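Local structure of lantibiotic dehydratase (Microbispora corallina, 5EHK) at residues R347-L352 against T364-D369; L822-P827 against A888-W893; S936-T941 against N1083-G1088. The protein probably dehydrates serine and threonine residues of the NAI-107 precursor peptide, using glutamyl-tRNA as the source of the activating glutamate. All coordinates share one frame; numbering follows the deposited sequence.

The three contacts fall into two distant groups. Interaction 1 lies in the N-terminal lantibiotic dehydratase region, which in relatives carries out glutamylation. Its centre is about 74 Å from that of interaction 2 and about 79 Å from that of interaction 3, across the centre of the chain. Interactions 2 and 3 both belong to the C-terminal region, linked in relatives with glutamate elimination; their centres are about 19 Å apart and their nearest atoms about 10 Å. Strand 853-861 connects them: R825 of interaction 2 forms a salt bridge with its D861, while L938, N1083 and R1084 of interaction 3 pack on it. All three are leucine contacts without cross-segment hydrogen bonds, and none includes a bound ligand.

Interaction 1. Residues R347-L352 against T364-D369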
ATOM      1  N   ARG A 347     -22.588 -10.715 -53.061  1.00 46.24           N
ATOM      2  CA  ARG A 347     -22.661 -12.079 -53.542  1.00 49.70           C
ATOM      3  C   ARG A 347     -21.293 -12.728 -53.409  1.00 53.66           C
ATOM      4  O   ARG A 347     -21.191 -13.864 -52.939  1.00 53.10           O
ATOM      5  CB  ARG A 347     -23.170 -12.161 -54.982  1.00 61.29           C
ATOM      6  CG  ARG A 347     -23.332 -13.603 -55.470  1.00 68.81           C
ATOM      7  CD  ARG A 347     -23.924 -13.689 -56.867  1.00 79.50           C
ATOM      8  NE  ARG A 347     -23.081 -13.032 -57.863  1.00 82.89           N
ATOM      9  CZ  ARG A 347     -22.019 -13.594 -58.429  1.00 83.09           C
ATOM     10  NH1 ARG A 347     -21.662 -14.828 -58.091  1.00 83.01           N
ATOM     11  NH2 ARG A 347     -21.309 -12.921 -59.327  1.00 81.69           N
ATOM     12  N   GLU A 348     -20.245 -11.991 -53.777  1.00 53.53           N
ATOM     13  CA  GLU A 348     -18.865 -12.457 -53.587  1.00 56.27           C
ATOM     14  C   GLU A 348     -18.509 -12.758 -52.121  1.00 53.45           C
ATOM     15  O   GLU A 348     -17.737 -13.682 -51.842  1.00 53.12           O
ATOM     16  CB  GLU A 348     -17.868 -11.440 -54.155  1.00 48.22           C
ATOM     17  CG  GLU A 348     -17.741 -11.461 -55.661  1.00 56.39           C
ATOM     18  CD  GLU A 348     -18.848 -10.694 -56.365  1.00 67.89           C
ATOM     19  OE1 GLU A 348     -19.717 -10.113 -55.665  1.00 68.00           O
ATOM     20  OE2 GLU A 348     -18.840 -10.672 -57.620  1.00 61.91           O
ATOM     21  N   LEU A 349     -19.078 -11.979 -51.199  1.00 48.11           N
ATOM     22  CA  LEU A 349     -18.821 -12.126 -49.769  1.00 46.81           C
ATOM     23  C   LEU A 349     -19.414 -13.417 -49.199  1.00 48.21           C
ATOM     24  O   LEU A 349     -18.741 -14.141 -48.455  1.00 44.38           O
ATOM     25  CB  LEU A 349     -19.335 -10.900 -49.004  1.00 50.38           C
ATOM     26  CG  LEU A 349     -19.146 -10.850 -47.484  1.00 42.15           C
ATOM     27  CD1 LEU A 349     -17.696 -11.128 -47.117  1.00 44.12           C
ATOM     28  CD2 LEU A 349     -19.569  -9.498 -46.963  1.00 40.72           C
ATOM     29  N   ALA A 350     -20.675 -13.691 -49.527  1.00 45.07           N
ATOM     30  CA  ALA A 350     -21.302 -14.961 -49.153  1.00 48.54           C
ATOM     31  C   ALA A 350     -20.567 -16.134 -49.805  1.00 50.41           C
ATOM     32  O   ALA A 350     -20.526 -17.235 -49.253  1.00 47.14           O
ATOM     33  CB  ALA A 350     -22.775 -14.977 -49.544  1.00 36.91           C
ATOM     34  N   GLU A 351     -19.997 -15.872 -50.981  1.00 49.67           N
ATOM     35  CA  GLU A 351     -19.181 -16.835 -51.716  1.00 54.16           C
ATOM     36  C   GLU A 351     -17.836 -17.081 -51.034  1.00 59.13           C
ATOM     37  O   GLU A 351     -17.332 -18.203 -51.030  1.00 61.39           O
ATOM     38  CB  GLU A 351     -18.993 -16.365 -53.170  1.00 56.84           C
ATOM     39  CG  GLU A 351     -20.098 -16.881 -54.113  1.00 68.70           C
ATOM     40  CD  GLU A 351     -20.132 -16.190 -55.476  1.00 78.45           C
ATOM     41  OE1 GLU A 351     -19.467 -15.139 -55.644  1.00 73.03           O
ATOM     42  OE2 GLU A 351     -20.848 -16.693 -56.374  1.00 77.58           O
ATOM     43  N   LEU A 352     -17.261 -16.037 -50.445  1.00 53.94           N
ATOM     44  CA  LEU A 352     -16.030 -16.190 -49.691  1.00 47.69           C
ATOM     45  C   LEU A 352     -16.311 -16.957 -48.401  1.00 51.66           C
ATOM     46  O   LEU A 352     -15.539 -17.829 -48.013  1.00 52.84           O
ATOM     47  CB  LEU A 352     -15.416 -14.817 -49.397  1.00 50.97           C
ATOM     48  CG  LEU A 352     -14.067 -14.674 -48.682  1.00 47.48           C
ATOM     49  CD1 LEU A 352     -13.056 -15.701 -49.157  1.00 50.60           C
ATOM     50  CD2 LEU A 352     -13.527 -13.280 -48.923  1.00 44.96           C
ATOM     51  N   THR A 364     -16.230 -16.081 -37.372  1.00 52.85           N
ATOM     52  CA  THR A 364     -15.644 -14.880 -37.949  1.00 43.38           C
ATOM     53  C   THR A 364     -14.305 -15.191 -38.588  1.00 42.04           C
ATOM     54  O   THR A 364     -13.272 -14.929 -37.995  1.00 44.42           O
ATOM     55  CB  THR A 364     -15.392 -13.826 -36.869  1.00 37.68           C
ATOM     56  OG1 THR A 364     -14.908 -14.482 -35.697  1.00 48.42           O
ATOM     57  CG2 THR A 364     -16.662 -13.077 -36.524  1.00 30.23           C
ATOM     58  N   PRO A 365     -14.317 -15.757 -39.802  1.00 46.88           N
ATOM     59  CA  PRO A 365     -13.108 -16.217 -40.490  1.00 37.70           C
ATOM     60  C   PRO A 365     -12.498 -15.128 -41.367  1.00 37.51           C
ATOM     61  O   PRO A 365     -11.510 -15.390 -42.065  1.00 37.46           O
ATOM     62  CB  PRO A 365     -13.642 -17.323 -41.384  1.00 37.35           C
ATOM     63  CG  PRO A 365     -14.979 -16.807 -41.777  1.00 38.61           C
ATOM     64  CD  PRO A 365     -15.531 -16.103 -40.561  1.00 40.83           C
ATOM     65  N   LEU A 366     -13.076 -13.930 -41.360  1.00 35.03           N
ATOM     66  CA  LEU A 366     -12.521 -12.851 -42.178  1.00 35.42           C
ATOM     67  C   LEU A 366     -12.174 -11.605 -41.374  1.00 30.06           C
ATOM     68  O   LEU A 366     -12.818 -11.270 -40.381  1.00 29.76           O
ATOM     69  CB  LEU A 366     -13.485 -12.443 -43.309  1.00 40.06           C
ATOM     70  CG  LEU A 366     -14.039 -13.427 -44.330  1.00 31.22           C
ATOM     71  CD1 LEU A 366     -14.967 -12.659 -45.239  1.00 42.55           C
ATOM     72  CD2 LEU A 366     -12.935 -14.060 -45.133  1.00 27.62           C
ATOM     73  N   HIS A 367     -11.146 -10.918 -41.838  1.00 29.28           N
ATOM     74  CA  HIS A 367     -10.803  -9.608 -41.323  1.00 33.05           C
ATOM     75  C   HIS A 367     -10.745  -8.631 -42.492  1.00 32.82           C
ATOM     76  O   HIS A 367     -10.058  -8.878 -43.492  1.00 32.36           O
ATOM     77  CB  HIS A 367      -9.477  -9.628 -40.544  1.00 29.70           C
ATOM     78  CG  HIS A 367      -9.069  -8.279 -40.035  1.00 30.46           C
ATOM     79  ND1 HIS A 367      -9.576  -7.738 -38.872  1.00 23.99           N
ATOM     80  CD2 HIS A 367      -8.221  -7.352 -40.546  1.00 33.14           C
ATOM     81  CE1 HIS A 367      -9.051  -6.538 -38.686  1.00 31.63           C
ATOM     82  NE2 HIS A 367      -8.224  -6.280 -39.687  1.00 27.21           N
ATOM     83  N   VAL A 368     -11.510  -7.552 -42.395  1.00 32.98           N
ATOM     84  CA  VAL A 368     -11.623  -6.616 -43.511  1.00 34.13           C
ATOM     85  C   VAL A 368     -11.122  -5.247 -43.131  1.00 29.43           C
ATOM     86  O   VAL A 368     -11.530  -4.696 -42.124  1.00 35.29           O
ATOM     87  CB  VAL A 368     -13.085  -6.489 -44.027  1.00 38.14           C
ATOM     88  CG1 VAL A 368     -13.213  -5.336 -45.022  1.00 36.23           C
ATOM     89  CG2 VAL A 368     -13.561  -7.810 -44.642  1.00 29.96           C
ATOM     90  N   ASP A 369     -10.215  -4.709 -43.931  1.00 31.97           N
ATOM     91  CA  ASP A 369      -9.820  -3.318 -43.782  1.00 33.20           C
ATOM     92  C   ASP A 369     -10.339  -2.554 -44.998  1.00 37.89           C
ATOM     93  O   ASP A 369     -10.327  -3.071 -46.125  1.00 39.89           O
ATOM     94  CB  ASP A 369      -8.298  -3.160 -43.706  1.00 37.54           C
ATOM     95  CG  ASP A 369      -7.645  -4.026 -42.615  1.00 38.23           C
ATOM     96  OD1 ASP A 369      -8.323  -4.390 -41.614  1.00 32.37           O
ATOM     97  OD2 ASP A 369      -6.424  -4.312 -42.773  1.00 32.22           O
TER
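No ring or other flat group enters the meeting of L349 and L352 with L366, which is made of leucine branches alone. The planar groups of 347-352 belong to a charged network clear of this contact: the guanidinium of R347 reaches E351 through NH1, 2.7 Å from OE2, whereas OE2 of E348 is a long 3.8 Å from R347 NH2 and well out of the guanidinium plane, so that only charge links them. The L366 CB is directed at the helix, and its two methyls share the work. CD1 lies 3.6 Å from CD1 of L349, the two side chains running past each other in opposite senses. CD2 sits 3.8 Å from L352 CG and 3.9 Å from L352 CD2. Both helix leucines, one turn apart, hold CG anti to the backbone N (chi1 -179° and -176°), which carries their methyls to L366. The contact joins helix 346-359 to strand 366-379, which follows it after a short loop. L352 also packs on V330, R333 and C334 of helix 318-339, while the strand pairs antiparallel with 167-172, whose T170 touches both L352 and L366.

Interaction 2. Residues L822-P827 against A888-W893; sequences LRLRVP and ARLVEW
L890 of helix 875-895 rests on L822 and L824, two leucines of a strand in a ferredoxin-like alpha/beta layer. The assignment rests on topology: the beta-alpha-beta-beta-alpha-beta succession, with the first helical element split into 828-837 and 839-848, and an antiparallel sheet in the order 853-861, 864-872, 819-824, 902-905.

The apolar contact is small, burying 105 Å² over both sides. L822 and L824 are two apart on the strand, and both CB atoms are directed at the helix; R823, between them, turns to the other side. L890 holds CG anti to its carbonyl carbon (chi1 -70°), which sends its methyls toward the strand. Its CD1 reaches both leucines, lying 4.1 Å from L822 CD2 and 3.8 Å from L824 CD2, and L890 CD2 stands 3.9 Å from the same L824 CD2. The L890 side chain meets that of L824 nearly at a right angle. Around this core, L842 covers L824, and H902 touches both L824 and L890.

Charged interactions gather around R823 and R825. The carboxylate of E903 takes R823 NH1 on OE1 and R825 NE on OE2, while R825 NH2 pairs with D861, so the R825 guanidinium is held by two acids. E903 of the second subunit makes a further, weak ion pair with R823, and V891 packs on P812 of that subunit. Within the helix, R889 NE lies 3.6 Å from E892 OE1 in a salt bridge.

The backbone contributes an inverse gamma turn centred on R825, where V826 N donates weakly to L824 O at 2.8 Å.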
ATOM      1  N   LEU A 822      22.619 -18.444  10.911  1.00 18.56           N
ATOM      2  CA  LEU A 822      21.447 -18.309  11.771  1.00 12.01           C
ATOM      3  C   LEU A 822      20.725 -16.998  11.595  1.00 11.93           C
ATOM      4  O   LEU A 822      21.354 -15.941  11.532  1.00 12.28           O
ATOM      5  CB  LEU A 822      21.886 -18.389  13.215  1.00 14.28           C
ATOM      6  CG  LEU A 822      22.340 -19.753  13.680  1.00 15.63           C
ATOM      7  CD1 LEU A 822      23.197 -19.564  14.908  1.00 16.01           C
ATOM      8  CD2 LEU A 822      21.113 -20.552  14.013  1.00 13.46           C
ATOM      9  N   ARG A 823      19.394 -17.055  11.560  1.00 14.57           N
ATOM     10  CA  ARG A 823      18.577 -15.843  11.653  1.00 11.81           C
ATOM     11  C   ARG A 823      17.884 -15.737  12.990  1.00  9.12           C
ATOM     12  O   ARG A 823      17.043 -16.553  13.334  1.00 10.25           O
ATOM     13  CB  ARG A 823      17.551 -15.818  10.565  1.00 16.27           C
ATOM     14  CG  ARG A 823      18.153 -15.933   9.207  1.00 19.50           C
ATOM     15  CD  ARG A 823      17.081 -15.582   8.207  1.00 30.14           C
ATOM     16  NE  ARG A 823      17.483 -15.941   6.858  1.00 33.66           N
ATOM     17  CZ  ARG A 823      16.689 -16.592   6.026  1.00 28.97           C
ATOM     18  NH1 ARG A 823      15.470 -16.964   6.441  1.00 26.49           N
ATOM     19  NH2 ARG A 823      17.122 -16.882   4.805  1.00 23.46           N
ATOM     20  N   LEU A 824      18.260 -14.733  13.757  1.00  7.79           N
ATOM     21  CA  LEU A 824      17.746 -14.609  15.102  1.00  9.31           C
ATOM     22  C   LEU A 824      16.759 -13.464  15.161  1.00 11.41           C
ATOM     23  O   LEU A 824      17.119 -12.299  14.949  1.00 11.76           O
ATOM     24  CB  LEU A 824      18.900 -14.439  16.092  1.00 10.52           C
ATOM     25  CG  LEU A 824      19.991 -15.507  15.948  1.00  7.99           C
ATOM     26  CD1 LEU A 824      21.172 -15.219  16.874  1.00  7.76           C
ATOM     27  CD2 LEU A 824      19.414 -16.867  16.217  1.00  5.18           C
ATOM     28  N   ARG A 825      15.494 -13.811  15.398  1.00 13.74           N
ATOM     29  CA  ARG A 825      14.415 -12.823  15.368  1.00 13.29           C
ATOM     30  C   ARG A 825      14.390 -12.049  16.674  1.00  7.37           C
ATOM     31  O   ARG A 825      13.536 -12.238  17.502  1.00  7.07           O
ATOM     32  CB  ARG A 825      13.066 -13.486  15.073  1.00 10.11           C
ATOM     33  CG  ARG A 825      13.039 -14.271  13.759  1.00 12.15           C
ATOM     34  CD  ARG A 825      12.878 -13.369  12.549  1.00 21.72           C
ATOM     35  NE  ARG A 825      13.395 -13.957  11.309  1.00 27.11           N
ATOM     36  CZ  ARG A 825      13.430 -13.312  10.141  1.00 27.11           C
ATOM     37  NH1 ARG A 825      12.969 -12.058  10.064  1.00 20.96           N
ATOM     38  NH2 ARG A 825      13.918 -13.914   9.054  1.00 24.12           N
ATOM     39  N   VAL A 826      15.378 -11.191  16.833  1.00  8.75           N
ATOM     40  CA  VAL A 826      15.494 -10.316  17.967  1.00 10.71           C
ATOM     41  C   VAL A 826      15.093  -8.970  17.421  1.00 11.88           C
ATOM     42  O   VAL A 826      15.772  -8.437  16.567  1.00 13.79           O
ATOM     43  CB  VAL A 826      16.977 -10.262  18.456  1.00 10.41           C
ATOM     44  CG1 VAL A 826      17.146  -9.306  19.621  1.00  9.18           C
ATOM     45  CG2 VAL A 826      17.483 -11.655  18.829  1.00  7.74           C
ATOM     46  N   PRO A 827      13.947  -8.443  17.857  1.00 16.24           N
ATOM     47  CA  PRO A 827      13.524  -7.134  17.365  1.00 15.88           C
ATOM     48  C   PRO A 827      14.559  -6.085  17.688  1.00 14.12           C
ATOM     49  O   PRO A 827      15.287  -6.217  18.672  1.00 13.01           O
ATOM     50  CB  PRO A 827      12.237  -6.865  18.140  1.00 18.75           C
ATOM     51  CG  PRO A 827      12.253  -7.798  19.275  1.00 16.85           C
ATOM     52  CD  PRO A 827      12.976  -9.006  18.803  1.00 14.99           C
ATOM     53  N   ALA A 888      19.640 -25.559  21.730  1.00 15.78           N
ATOM     54  CA  ALA A 888      19.116 -25.639  23.079  1.00 19.60           C
ATOM     55  C   ALA A 888      19.169 -24.257  23.751  1.00 24.54           C
ATOM     56  O   ALA A 888      18.233 -23.863  24.444  1.00 24.31           O
ATOM     57  CB  ALA A 888      19.869 -26.684  23.898  1.00 14.31           C
ATOM     58  N   ARG A 889      20.271 -23.529  23.566  1.00 19.04           N
ATOM     59  CA  ARG A 889      20.352 -22.181  24.105  1.00 20.90           C
ATOM     60  C   ARG A 889      19.303 -21.262  23.454  1.00 18.44           C
ATOM     61  O   ARG A 889      18.674 -20.450  24.139  1.00 17.83           O
ATOM     62  CB  ARG A 889      21.776 -21.610  23.982  1.00 25.03           C
ATOM     63  CG  ARG A 889      22.902 -22.522  24.519  1.00 30.47           C
ATOM     64  CD  ARG A 889      22.701 -22.991  25.972  1.00 35.32           C
ATOM     65  NE  ARG A 889      23.106 -21.999  26.971  1.00 44.28           N
ATOM     66  CZ  ARG A 889      24.352 -21.839  27.430  1.00 48.15           C
ATOM     67  NH1 ARG A 889      25.352 -22.589  26.981  1.00 39.56           N
ATOM     68  NH2 ARG A 889      24.602 -20.909  28.341  1.00 53.87           N
ATOM     69  N   LEU A 890      19.114 -21.404  22.138  1.00 17.93           N
ATOM     70  CA  LEU A 890      18.154 -20.589  21.400  1.00 14.83           C
ATOM     71  C   LEU A 890      16.735 -20.833  21.872  1.00 14.71           C
ATOM     72  O   LEU A 890      15.932 -19.905  21.927  1.00 15.27           O
ATOM     73  CB  LEU A 890      18.277 -20.756  19.881  1.00 10.70           C
ATOM     74  CG  LEU A 890      19.550 -20.162  19.290  1.00 12.02           C
ATOM     75  CD1 LEU A 890      19.566 -20.318  17.772  1.00 12.17           C
ATOM     76  CD2 LEU A 890      19.746 -18.686  19.688  1.00  7.50           C
ATOM     77  N   VAL A 891      16.434 -22.069  22.254  1.00 12.92           N
ATOM     78  CA  VAL A 891      15.118 -22.353  22.791  1.00 13.69           C
ATOM     79  C   VAL A 891      14.984 -21.777  24.215  1.00 12.95           C
ATOM     80  O   VAL A 891      13.989 -21.150  24.508  1.00 12.84           O
ATOM     81  CB  VAL A 891      14.819 -23.858  22.800  1.00 16.74           C
ATOM     82  CG1 VAL A 891      13.647 -24.171  23.739  1.00 11.01           C
ATOM     83  CG2 VAL A 891      14.580 -24.366  21.386  1.00 15.25           C
ATOM     84  N   GLU A 892      15.990 -21.925  25.078  1.00 15.62           N
ATOM     85  CA  GLU A 892      15.958 -21.267  26.384  1.00 16.26           C
ATOM     86  C   GLU A 892      15.688 -19.777  26.207  1.00 17.68           C
ATOM     87  O   GLU A 892      14.790 -19.219  26.852  1.00 17.99           O
ATOM     88  CB  GLU A 892      17.273 -21.409  27.178  1.00 20.12           C
ATOM     89  CG  GLU A 892      17.839 -22.834  27.519  1.00 24.00           C
ATOM     90  CD  GLU A 892      19.317 -22.769  27.984  1.00 44.72           C
ATOM     91  OE1 GLU A 892      19.802 -21.671  28.337  1.00 45.58           O
ATOM     92  OE2 GLU A 892      20.044 -23.782  27.883  1.00 44.41           O
ATOM     93  N   TRP A 893      16.465 -19.134  25.334  1.00 14.70           N
ATOM     94  CA  TRP A 893      16.360 -17.686  25.172  1.00 13.19           C
ATOM     95  C   TRP A 893      14.970 -17.250  24.693  1.00 12.25           C
ATOM     96  O   TRP A 893      14.487 -16.188  25.079  1.00 11.53           O
ATOM     97  CB  TRP A 893      17.460 -17.154  24.253  1.00 14.33           C
ATOM     98  CG  TRP A 893      18.809 -17.249  24.885  1.00 14.80           C
ATOM     99  CD1 TRP A 893      19.067 -17.387  26.210  1.00 15.72           C
ATOM    100  CD2 TRP A 893      20.079 -17.272  24.227  1.00 15.26           C
ATOM    101  NE1 TRP A 893      20.412 -17.481  26.433  1.00 12.14           N
ATOM    102  CE2 TRP A 893      21.065 -17.411  25.236  1.00 16.15           C
ATOM    103  CE3 TRP A 893      20.485 -17.191  22.893  1.00 11.46           C
ATOM    104  CZ2 TRP A 893      22.433 -17.472  24.954  1.00 12.59           C
ATOM    105  CZ3 TRP A 893      21.842 -17.237  22.610  1.00 13.65           C
ATOM    106  CH2 TRP A 893      22.801 -17.380  23.639  1.00 17.85           C
TER

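Interaction 3. Residues S936-T941 against N1083-G1088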
ATOM      1  N   SER A 936      32.208  -5.496  21.957  1.00 18.74           N
ATOM      2  CA  SER A 936      33.026  -4.834  22.982  1.00 17.55           C
ATOM      3  C   SER A 936      32.545  -3.423  23.291  1.00 20.06           C
ATOM      4  O   SER A 936      32.378  -3.054  24.465  1.00 17.73           O
ATOM      5  CB  SER A 936      34.470  -4.721  22.509  1.00 12.86           C
ATOM      6  OG  SER A 936      35.238  -5.813  22.947  1.00 18.55           O
ATOM      7  N   LEU A 937      32.310  -2.658  22.219  1.00 14.86           N
ATOM      8  CA  LEU A 937      31.882  -1.280  22.307  1.00 14.36           C
ATOM      9  C   LEU A 937      30.473  -1.168  22.916  1.00 22.67           C
ATOM     10  O   LEU A 937      30.214  -0.330  23.787  1.00 20.96           O
ATOM     11  CB  LEU A 937      31.934  -0.646  20.921  1.00 14.11           C
ATOM     12  CG  LEU A 937      33.325  -0.460  20.315  1.00 18.85           C
ATOM     13  CD1 LEU A 937      33.250   0.182  18.947  1.00 18.57           C
ATOM     14  CD2 LEU A 937      34.230   0.372  21.223  1.00 19.27           C
ATOM     15  N   LEU A 938      29.571  -2.039  22.482  1.00 20.56           N
ATOM     16  CA  LEU A 938      28.222  -2.031  23.021  1.00 20.01           C
ATOM     17  C   LEU A 938      28.243  -2.329  24.511  1.00 22.51           C
ATOM     18  O   LEU A 938      27.452  -1.768  25.262  1.00 24.04           O
ATOM     19  CB  LEU A 938      27.336  -3.034  22.281  1.00 16.63           C
ATOM     20  CG  LEU A 938      26.925  -2.599  20.874  1.00 18.13           C
ATOM     21  CD1 LEU A 938      26.361  -3.774  20.082  1.00 17.31           C
ATOM     22  CD2 LEU A 938      25.919  -1.448  20.943  1.00 13.11           C
ATOM     23  N   ARG A 939      29.144  -3.220  24.926  1.00 22.89           N
ATOM     24  CA  ARG A 939      29.268  -3.592  26.329  1.00 20.77           C
ATOM     25  C   ARG A 939      29.816  -2.438  27.178  1.00 26.13           C
ATOM     26  O   ARG A 939      29.401  -2.263  28.324  1.00 26.43           O
ATOM     27  CB  ARG A 939      30.116  -4.848  26.501  1.00 17.96           C
ATOM     28  CG  ARG A 939      29.439  -6.119  26.058  1.00 16.96           C
ATOM     29  CD  ARG A 939      30.400  -7.306  26.093  1.00 16.76           C
ATOM     30  NE  ARG A 939      30.775  -7.593  27.470  1.00 27.40           N
ATOM     31  CZ  ARG A 939      30.137  -8.460  28.245  1.00 26.15           C
ATOM     32  NH1 ARG A 939      29.122  -9.160  27.749  1.00 20.51           N
ATOM     33  NH2 ARG A 939      30.530  -8.642  29.506  1.00 26.50           N
ATOM     34  N   LEU A 940      30.732  -1.648  26.621  1.00 25.54           N
ATOM     35  CA  LEU A 940      31.187  -0.445  27.324  1.00 26.51           C
ATOM     36  C   LEU A 940      29.996   0.484  27.469  1.00 28.90           C
ATOM     37  O   LEU A 940      29.737   1.047  28.535  1.00 37.32           O
ATOM     38  CB  LEU A 940      32.313   0.277  26.577  1.00 21.70           C
ATOM     39  CG  LEU A 940      33.654  -0.445  26.441  1.00 27.40           C
ATOM     40  CD1 LEU A 940      34.667   0.401  25.667  1.00 27.37           C
ATOM     41  CD2 LEU A 940      34.203  -0.851  27.805  1.00 29.07           C
ATOM     42  N   THR A 941      29.272   0.632  26.372  1.00 30.44           N
ATOM     43  CA  THR A 941      28.162   1.582  26.268  1.00 33.46           C
ATOM     44  C   THR A 941      26.990   1.339  27.263  1.00 34.98           C
ATOM     45  O   THR A 941      26.271   2.271  27.627  1.00 29.30           O
ATOM     46  CB  THR A 941      27.736   1.676  24.789  1.00 19.31           C
ATOM     47  OG1 THR A 941      28.269   2.884  24.236  1.00 23.02           O
ATOM     48  CG2 THR A 941      26.245   1.587  24.597  1.00 16.32           C
ATOM     49  N   ASN A1083      26.535  -0.847  10.257  1.00 13.35           N
ATOM     50  CA  ASN A1083      25.500  -1.845  10.414  1.00 12.11           C
ATOM     51  C   ASN A1083      25.692  -2.554  11.743  1.00 14.91           C
ATOM     52  O   ASN A1083      24.786  -2.595  12.542  1.00 14.25           O
ATOM     53  CB  ASN A1083      25.477  -2.857   9.260  1.00 10.22           C
ATOM     54  CG  ASN A1083      24.348  -3.887   9.412  1.00 12.25           C
ATOM     55  OD1 ASN A1083      24.570  -5.012   9.867  1.00 14.76           O
ATOM     56  ND2 ASN A1083      23.137  -3.502   9.040  1.00  8.70           N
ATOM     57  N   ARG A1084      26.894  -3.025  12.041  1.00 13.17           N
ATOM     58  CA  ARG A1084      27.033  -3.792  13.258  1.00 11.93           C
ATOM     59  C   ARG A1084      26.778  -2.971  14.506  1.00 12.27           C
ATOM     60  O   ARG A1084      26.308  -3.489  15.505  1.00 10.57           O
ATOM     61  CB  ARG A1084      28.405  -4.446  13.334  1.00 11.36           C
ATOM     62  CG  ARG A1084      28.484  -5.747  12.602  1.00 12.27           C
ATOM     63  CD  ARG A1084      29.860  -6.320  12.734  1.00 11.58           C
ATOM     64  NE  ARG A1084      30.680  -5.999  11.576  1.00 12.12           N
ATOM     65  CZ  ARG A1084      30.630  -6.673  10.434  1.00 13.52           C
ATOM     66  NH1 ARG A1084      29.784  -7.694  10.292  1.00 11.52           N
ATOM     67  NH2 ARG A1084      31.423  -6.325   9.438  1.00 14.74           N
ATOM     68  N   LEU A1085      27.104  -1.691  14.440  1.00 13.72           N
ATOM     69  CA  LEU A1085      27.059  -0.834  15.610  1.00 12.71           C
ATOM     70  C   LEU A1085      25.707  -0.088  15.693  1.00 14.95           C
ATOM     71  O   LEU A1085      25.043  -0.121  16.730  1.00 14.69           O
ATOM     72  CB  LEU A1085      28.243   0.137  15.586  1.00 13.04           C
ATOM     73  CG  LEU A1085      29.346   0.238  16.649  1.00 11.14           C
ATOM     74  CD1 LEU A1085      29.312  -0.829  17.710  1.00 12.37           C
ATOM     75  CD2 LEU A1085      30.686   0.264  15.966  1.00 12.88           C
ATOM     76  N   ILE A1086      25.254   0.522  14.601  1.00 13.56           N
ATOM     77  CA  ILE A1086      23.999   1.284  14.667  1.00 17.41           C
ATOM     78  C   ILE A1086      23.133   0.912  13.484  1.00 19.46           C
ATOM     79  O   ILE A1086      23.153  -0.234  13.012  1.00 20.43           O
ATOM     80  CB  ILE A1086      24.243   2.808  14.659  1.00 17.32           C
ATOM     81  CG1 ILE A1086      25.092   3.202  13.449  1.00 20.44           C
ATOM     82  CG2 ILE A1086      24.945   3.261  15.941  1.00 16.72           C
ATOM     83  CD1 ILE A1086      25.259   4.670  13.281  1.00 20.83           C
ATOM     84  N   GLY A1087      22.329   1.839  13.004  1.00 25.22           N
ATOM     85  CA  GLY A1087      21.662   1.532  11.755  1.00 38.74           C
ATOM     86  C   GLY A1087      20.612   0.437  11.798  1.00 33.34           C
ATOM     87  O   GLY A1087      20.491  -0.330  12.755  1.00 20.83           O
ATOM     88  N   GLY A1088      19.892   0.347  10.691  1.00 35.81           N
ATOM     89  CA  GLY A1088      18.476   0.115  10.755  1.00 38.16           C
ATOM     90  C   GLY A1088      17.969   1.539  10.573  1.00 40.10           C
ATOM     91  O   GLY A1088      16.814   1.851  10.885  1.00 46.91           O
TER
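L1085 fits its side chain against L937 and L938, consecutive residues of helix 920-942, and the three buried leucines account for nearly all of the 153 Å² that the two segments hide from solvent. The helix leucines adopt similar conformations. L937 has CG anti to its carbonyl carbon (chi1 -67°) with the chain then extended, a shape that sends CD1 out to within 3.9 Å of L1085 CD2. The base of the same side chain is used too, since L937 CB lies 4.1 Å from L1085 CD1, and the two leucines cross at about a right angle. L938 comes at L1085 with its branch point: CG is 4.3 Å from L1085 CD1, a looser approach, although the backbones are nearest here, with L938 CA 7.6 Å from L1085 CA.

L1085 itself is modelled away from the staggered positions (chi1 -120°, chi2 7°). At 2.71 Å resolution no strain can be inferred from this, and the placement of its methyls should be read with that caution. Its CB does not face helix 920-942 directly, and the methyls make the approach.

R1084 behaves differently: its side chain leads away from 936-941. NE forms a salt bridge with D930, one of the acids of helix 920-942, and NH1 donates to the F856 carbonyl, so this buried cation has both a charged and a neutral partner.

L1085 closes helix 1068-1085, and the chain leaves helical geometry at I1086 before two glycines with positive phi. L1085 also packs on A934 of helix 920-942 and T954 of helix 950-965, L938 on L950 of the same helix as T954 and on R858 of strand 853-861, and L937 on A1042 of helix 1034-1042, so the leucine cluster lies where three further elements meet the two helices.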